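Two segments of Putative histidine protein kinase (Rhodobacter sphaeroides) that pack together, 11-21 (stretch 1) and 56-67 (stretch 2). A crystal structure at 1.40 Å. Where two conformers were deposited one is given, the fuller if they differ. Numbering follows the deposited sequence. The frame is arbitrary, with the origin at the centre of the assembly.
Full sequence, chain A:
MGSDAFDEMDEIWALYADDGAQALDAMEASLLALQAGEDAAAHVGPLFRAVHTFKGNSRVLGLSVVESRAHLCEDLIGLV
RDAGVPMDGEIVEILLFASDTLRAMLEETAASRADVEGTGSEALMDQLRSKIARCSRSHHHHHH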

# COMPACT_ATOMS: atom_id res chain seq x y z
N GLU A 11 4.05 -11.32 14.60
CA GLU A 11 4.18 -9.88 14.44
C GLU A 11 3.37 -9.33 13.26
O GLU A 11 2.74 -8.30 13.38
N ILE A 12 3.36 -10.03 12.13
CA ILE A 12 2.65 -9.49 10.98
C ILE A 12 1.14 -9.56 11.19
O ILE A 12 0.42 -8.66 10.78
N TRP A 13 0.65 -10.60 11.87
CA TRP A 13 -0.78 -10.66 12.16
C TRP A 13 -1.20 -9.58 13.17
O TRP A 13 -2.28 -9.01 13.05
N ALA A 14 -0.34 -9.29 14.14
CA ALA A 14 -0.60 -8.21 15.09
C ALA A 14 -0.67 -6.87 14.36
O ALA A 14 -1.55 -6.06 14.61
N LEU A 15 0.26 -6.66 13.43
CA LEU A 15 0.28 -5.43 12.66
C LEU A 15 -0.93 -5.32 11.73
O LEU A 15 -1.49 -4.25 11.56
N TYR A 16 -1.34 -6.43 11.15
CA TYR A 16 -2.54 -6.42 10.31
C TYR A 16 -3.74 -5.92 11.10
O TYR A 16 -4.52 -5.10 10.63
N ALA A 17 -3.89 -6.40 12.32
CA ALA A 17 -5.03 -6.00 13.13
C ALA A 17 -4.93 -4.54 13.56
O ALA A 17 -5.93 -3.81 13.52
N ASP A 18 -3.74 -4.10 13.95
CA ASP A 18 -3.56 -2.75 14.46
C ASP A 18 -3.67 -1.73 13.33
O ASP A 18 -4.44 -0.80 13.43
N ASP A 19 -2.91 -1.92 12.26
CA ASP A 19 -2.92 -1.01 11.10
C ASP A 19 -4.31 -1.03 10.44
O ASP A 19 -4.81 0.01 10.00
N GLY A 20 -4.96 -2.19 10.42
CA GLY A 20 -6.29 -2.28 9.85
C GLY A 20 -7.30 -1.49 10.64
O GLY A 20 -8.15 -0.82 10.07
N ALA A 21 -7.19 -1.54 11.97
CA ALA A 21 -8.10 -0.78 12.81
C ALA A 21 -7.92 0.72 12.60
O ALA A 21 -8.90 1.46 12.58
N GLY A 56 -4.39 -2.89 0.52
CA GLY A 56 -3.01 -3.35 0.41
C GLY A 56 -2.58 -4.28 1.53
O GLY A 56 -1.85 -5.22 1.32
N ASN A 57 -3.06 -4.00 2.74
CA ASN A 57 -2.74 -4.82 3.90
C ASN A 57 -3.28 -6.24 3.71
O ASN A 57 -2.62 -7.23 4.00
N SER A 58 -4.52 -6.33 3.23
CA SER A 58 -5.12 -7.63 3.02
C SER A 58 -4.42 -8.38 1.89
O SER A 58 -4.26 -9.60 1.96
N ARG A 59 -3.97 -7.65 0.87
CA ARG A 59 -3.24 -8.26 -0.21
C ARG A 59 -1.91 -8.87 0.27
O ARG A 59 -1.55 -9.95 -0.18
N VAL A 60 -1.19 -8.19 1.17
CA VAL A 60 0.08 -8.69 1.71
C VAL A 60 -0.09 -10.11 2.26
O VAL A 60 0.80 -10.94 2.10
N LEU A 61 -1.20 -10.33 2.95
CA LEU A 61 -1.46 -11.60 3.61
C LEU A 61 -2.26 -12.58 2.74
O LEU A 61 -2.62 -13.65 3.23
N GLY A 62 -2.50 -12.23 1.48
CA GLY A 62 -3.18 -13.10 0.54
C GLY A 62 -4.66 -13.29 0.82
O GLY A 62 -5.23 -14.32 0.45
N LEU A 63 -5.29 -12.31 1.46
CA LEU A 63 -6.69 -12.43 1.87
C LEU A 63 -7.55 -11.88 0.74
O LEU A 63 -8.11 -10.79 0.84
N SER A 64 -7.67 -12.66 -0.32
CA SER A 64 -8.26 -12.19 -1.57
C SER A 64 -9.76 -11.83 -1.45
O SER A 64 -10.21 -10.93 -2.15
N VAL A 65 -10.50 -12.50 -0.58
CA VAL A 65 -11.92 -12.16 -0.44
C VAL A 65 -12.00 -10.80 0.26
O VAL A 65 -12.68 -9.91 -0.21
N VAL A 66 -11.27 -10.63 1.36
CA VAL A 66 -11.24 -9.31 2.02
C VAL A 66 -10.80 -8.21 1.03
O VAL A 66 -11.45 -7.16 0.91
N GLU A 67 -9.73 -8.48 0.31
CA GLU A 67 -9.18 -7.56 -0.67
C GLU A 67 -10.25 -7.14 -1.68
O GLU A 67 -10.35 -5.97 -2.01

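A methyl group sits almost squarely over an indole ring in this contact. Leu61 CD1 lies 3.7 Å from the centroid of the Trp13 six-membered ring, only 8° off the ring normal, a CH-pi contact. Leu61 is the first residue after helix 56-60 to leave helical geometry, and its CA-to-CB bond points toward stretch 1. Its m, t rotamer brings CD1 also to 3.7 Å from Tyr16 CB. Its other methyl, CD2, lies 4.0 Å from Ile12 CD1.

Helix 11-21 and helix 56-60 run nearly antiparallel, at 164°, with axes 10.5 Å apart at closest approach. Side chains from both stretches meet here, and on stretch 2 the contact runs past the helix end to Leu61 and Leu63. Ile12 points toward stretch 2 in a t, t rotamer, and its CD1 also meets Val60 CG1 at 4.0 Å. The CA-to-CB bonds of Trp13 (chi1 m) and Tyr16 (chi1 t) point sideways, but their ring ends come nearer to stretch 2. Both reach Leu63, an m, t rotamer at the N-cap position of the next helix. Leu63 CD1 is 4.1 Å from Trp13 CH2 and 3.5 Å from Tyr16 CZ. Tyr16 OH is hydrogen-bonded elsewhere in the structure.

The polar part of the contact centres on Asn57 and Asp19, which point toward each other's stretch. Asn57 has chi1 m and Asp19 has chi1 t. Asn57 ND2 donates to Asp19 OD2 at 2.9 Å, and the angle of 170° makes the bond nearly straight. Two waters extend this link. Water 1 accepts from Asn57 ND2 at 3.0 Å and donates to Tyr16 O at 2.8 Å, so it ties the amide to the backbone of helix 11-21. Water 2 donates to Asn57 OD1 at 2.7 Å and, weakly, to Asp19 OD2 at 2.9 Å. Both ends of the Asn57 amide are therefore engaged.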

# COMPACT_ATOMS: atom_id res chain seq x y z
CB GLU A 11 5.66 -9.49 14.30
CG GLU A 11 5.87 -7.99 14.25
CD GLU A 11 7.33 -7.56 14.03
OE1 GLU A 11 8.23 -8.42 13.93
OE2 GLU A 11 7.56 -6.34 13.93
CB ILE A 12 3.11 -10.13 9.65
CG1 ILE A 12 2.57 -9.32 8.47
CG2 ILE A 12 2.68 -11.58 9.54
CD1 ILE A 12 3.27 -9.60 7.15
CB TRP A 13 -1.21 -12.08 12.60
CG TRP A 13 -1.34 -12.97 11.42
CD1 TRP A 13 -0.46 -13.93 11.00
CD2 TRP A 13 -2.39 -12.95 10.45
NE1 TRP A 13 -0.92 -14.51 9.84
CE2 TRP A 13 -2.10 -13.91 9.48
CE3 TRP A 13 -3.56 -12.18 10.31
CZ2 TRP A 13 -2.94 -14.16 8.40
CZ3 TRP A 13 -4.40 -12.45 9.24
CH2 TRP A 13 -4.07 -13.43 8.29
CB ALA A 14 0.47 -8.16 16.15
CB LEU A 15 1.58 -5.34 11.88
CG LEU A 15 1.74 -4.08 11.05
CD1 LEU A 15 1.74 -2.87 11.99
CD2 LEU A 15 3.05 -4.15 10.26
CB TYR A 16 -2.78 -7.83 9.78
CG TYR A 16 -4.10 -8.07 9.10
CD1 TYR A 16 -4.35 -7.60 7.81
CD2 TYR A 16 -5.08 -8.82 9.75
CE1 TYR A 16 -5.57 -7.86 7.19
CE2 TYR A 16 -6.29 -9.05 9.15
CZ TYR A 16 -6.52 -8.59 7.88
OH TYR A 16 -7.73 -8.87 7.30
CB ALA A 17 -5.14 -6.92 14.35
CB ASP A 18 -2.20 -2.61 15.15
CG ASP A 18 -2.03 -1.29 15.87
OD1 ASP A 18 -3.04 -0.59 16.08
OD2 ASP A 18 -0.89 -0.96 16.23
CB ASP A 19 -1.83 -1.45 10.11
CG ASP A 19 -1.33 -0.33 9.25
OD1 ASP A 19 -0.43 0.40 9.69
OD2 ASP A 19 -1.79 -0.19 8.11
CB ALA A 21 -7.92 -1.14 14.27
CB ASN A 57 -3.33 -4.19 5.18
CG ASN A 57 -2.59 -2.94 5.65
OD1 ASN A 57 -1.64 -2.46 5.02
ND2 ASN A 57 -3.04 -2.40 6.77
CB SER A 58 -6.62 -7.49 2.74
OG SER A 58 -6.90 -6.90 1.47
CB ARG A 59 -3.02 -7.24 -1.33
CG ARG A 59 -2.23 -7.79 -2.53
CD ARG A 59 -1.98 -6.69 -3.57
NE ARG A 59 -3.24 -6.18 -4.09
CZ ARG A 59 -3.39 -5.06 -4.81
NH1 ARG A 59 -2.34 -4.31 -5.11
NH2 ARG A 59 -4.60 -4.69 -5.21
CB VAL A 60 0.64 -7.73 2.83
CG1 VAL A 60 1.76 -8.40 3.67
CG2 VAL A 60 1.19 -6.48 2.21
CB LEU A 61 -2.15 -11.37 4.97
CG LEU A 61 -1.21 -10.74 6.02
CD1 LEU A 61 -1.89 -10.38 7.32
CD2 LEU A 61 -0.05 -11.72 6.28
CB LEU A 63 -6.92 -11.71 3.20
CG LEU A 63 -5.93 -12.06 4.31
CD1 LEU A 63 -6.17 -11.24 5.57
CD2 LEU A 63 -6.00 -13.56 4.61
CB SER A 64 -8.07 -13.22 -2.70
OG SER A 64 -6.69 -13.44 -3.02
CB VAL A 65 -12.73 -13.24 0.31
CG1 VAL A 65 -14.17 -12.73 0.64
CG2 VAL A 65 -12.82 -14.52 -0.54
CB VAL A 66 -10.32 -9.29 3.27
CG1 VAL A 66 -10.22 -7.87 3.82
CG2 VAL A 66 -10.81 -10.19 4.37
CB GLU A 67 -7.99 -8.19 -1.38
CG GLU A 67 -7.29 -7.27 -2.36
CD GLU A 67 -6.18 -7.94 -3.12
OE1 GLU A 67 -5.84 -9.10 -2.82
OE2 GLU A 67 -5.65 -7.33 -4.05
O HOH W 1 -4.96 -4.33 7.96
O HOH W 2 0.33 -1.12 6.31